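Local coordinates for salt-tolerant glutaminase (Micrococcus luteus, PDB 3AGD), which probably catalyses the hydrolysis of L-glutamine to L-glutamate and ammonium as a member of the glutaminase family, at residues Y157-M161 against V188-A193. Residue numbers count along the deposited sequence, not the author numbering.
Sequences YESEM and VAGYVA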
loop_
_atom_site.group_PDB
_atom_site.type_symbol
_atom_site.label_atom_id
_atom_site.label_comp_id
_atom_site.label_asym_id
_atom_site.label_seq_id
_atom_site.Cartn_x
_atom_site.Cartn_y
_atom_site.Cartn_z
ATOM N N TYR A 157 -8.775 6.026 34.536
ATOM C CA TYR A 157 -9.565 7.204 34.190
ATOM C C TYR A 157 -9.483 8.286 35.269
ATOM O O TYR A 157 -9.093 9.422 34.990
ATOM C CB TYR A 157 -11.028 6.807 33.985
ATOM C CG TYR A 157 -11.994 7.970 33.892
ATOM C CD1 TYR A 157 -12.202 8.636 32.683
ATOM C CD2 TYR A 157 -12.716 8.391 35.013
ATOM C CE1 TYR A 157 -13.106 9.685 32.588
ATOM C CE2 TYR A 157 -13.624 9.443 34.931
ATOM C CZ TYR A 157 -13.814 10.082 33.713
ATOM O OH TYR A 157 -14.724 11.107 33.613
ATOM N N GLU A 158 -9.864 7.935 36.496
ATOM C CA GLU A 158 -9.833 8.890 37.600
ATOM C C GLU A 158 -8.432 9.464 37.746
ATOM O O GLU A 158 -8.251 10.669 37.862
ATOM C CB GLU A 158 -10.246 8.216 38.914
ATOM C CG GLU A 158 -11.676 7.692 38.958
ATOM C CD GLU A 158 -12.723 8.778 38.743
ATOM O OE1 GLU A 158 -12.406 9.970 38.948
ATOM O OE2 GLU A 158 -13.871 8.435 38.381
ATOM N N SER A 159 -7.439 8.588 37.733
ATOM C CA SER A 159 -6.054 9.008 37.859
ATOM C C SER A 159 -5.688 10.071 36.814
ATOM O O SER A 159 -5.161 11.131 37.151
ATOM C CB SER A 159 -5.143 7.788 37.714
ATOM O OG SER A 159 -3.784 8.136 37.881
ATOM N N GLU A 160 -5.975 9.795 35.546
ATOM C CA GLU A 160 -5.648 10.742 34.487
ATOM C C GLU A 160 -6.515 11.996 34.508
ATOM O O GLU A 160 -6.053 13.079 34.151
ATOM C CB GLU A 160 -5.737 10.064 33.117
ATOM C CG GLU A 160 -5.719 11.041 31.953
ATOM C CD GLU A 160 -5.312 10.397 30.645
ATOM O OE1 GLU A 160 -5.488 9.168 30.492
ATOM O OE2 GLU A 160 -4.824 11.129 29.760
ATOM N N MET A 161 -7.766 11.861 34.932
ATOM C CA MET A 161 -8.644 13.020 34.985
ATOM C C MET A 161 -8.136 14.067 35.973
ATOM O O MET A 161 -8.526 15.233 35.903
ATOM C CB MET A 161 -10.065 12.595 35.353
ATOM C CG MET A 161 -10.857 12.034 34.183
ATOM S SD MET A 161 -11.128 13.264 32.872
ATOM C CE MET A 161 -12.506 14.179 33.564
ATOM N N VAL A 188 -13.177 16.223 27.245
ATOM C CA VAL A 188 -11.955 15.624 27.762
ATOM C C VAL A 188 -12.284 14.357 28.549
ATOM O O VAL A 188 -11.570 13.359 28.445
ATOM C CB VAL A 188 -11.189 16.611 28.667
ATOM C CG1 VAL A 188 -10.116 15.881 29.461
ATOM C CG2 VAL A 188 -10.555 17.706 27.809
ATOM N N ALA A 189 -13.369 14.389 29.320
ATOM C CA ALA A 189 -13.764 13.228 30.114
ATOM C C ALA A 189 -14.064 12.030 29.214
ATOM O O ALA A 189 -13.678 10.903 29.521
ATOM C CB ALA A 189 -14.991 13.564 30.978
ATOM N N GLY A 190 -14.753 12.276 28.104
ATOM C CA GLY A 190 -15.075 11.199 27.185
ATOM C C GLY A 190 -13.831 10.643 26.514
ATOM O O GLY A 190 -13.688 9.433 26.340
ATOM N N TYR A 191 -12.922 11.528 26.131
ATOM C CA TYR A 191 -11.685 11.109 25.485
ATOM C C TYR A 191 -10.806 10.326 26.463
ATOM O O TYR A 191 -10.182 9.329 26.095
ATOM C CB TYR A 191 -10.932 12.332 24.962
ATOM C CG TYR A 191 -9.516 12.039 24.522
ATOM C CD1 TYR A 191 -9.261 11.289 23.378
ATOM C CD2 TYR A 191 -8.430 12.488 25.271
ATOM C CE1 TYR A 191 -7.957 10.989 22.991
ATOM C CE2 TYR A 191 -7.125 12.195 24.895
ATOM C CZ TYR A 191 -6.896 11.443 23.758
ATOM O OH TYR A 191 -5.607 11.116 23.409
ATOM N N VAL A 192 -10.751 10.774 27.712
ATOM C CA VAL A 192 -9.944 10.076 28.703
ATOM C C VAL A 192 -10.512 8.683 28.966
ATOM O O VAL A 192 -9.764 7.715 29.100
ATOM C CB VAL A 192 -9.867 10.861 30.029
ATOM C CG1 VAL A 192 -9.144 10.030 31.088
ATOM C CG2 VAL A 192 -9.117 12.178 29.809
ATOM N N ALA A 193 -11.836 8.585 29.031
ATOM C CA ALA A 193 -12.501 7.308 29.273
ATOM C C ALA A 193 -12.232 6.377 28.094
ATOM O O ALA A 193 -12.014 5.180 28.259
ATOM C CB ALA A 193 -13.989 7.528 29.435
HETATM O O HOH W 1 -16.405 10.010 31.057
HETATM O O HOH W 2 -7.167 7.057 30.273
#
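The helical segments 157-161 and 188-193 cross obliquely, their N-to-C directions 135° apart and their axes 9.8 Å apart at closest approach; the nearest CA atoms are those of Tyr157 and Ala193, at 5.7 Å. The CA-to-CB bond of Val192 points toward 157-161, and its side chain sits between the three contacting residues of that segment: its CG1 lies 3.7 Å from both Tyr157 CD1 and Glu160 CG, and its CG2 3.8 Å from Met161 SD. Met161 CE reaches Ala189 CB at 3.6 Å. The Tyr157 ring turns its edge to the backbone, with CE1 3.3 Å from Ala189 O, while a water 3.2 Å from Tyr157 OH donates a weak hydrogen bond to that carbonyl. A second water links the helices through polar atoms, donating to Glu160 OE1 (2.7 Å) and Val192 O (2.9 Å). The apolar contacts thus bring together two helices that each supply an L-glutamate-binding residue, Glu160 and Tyr191, although no ligand is bound in this chain. Tyr191 makes no direct contact with 157-161; its side chain touches Ser64 and Asn114, two further binding residues, the latter on helix 114-123. Val188 packs on Leu168 and Ala171 of helix 165-176, which lies between helices 154-161 and 184-195 in the sequence.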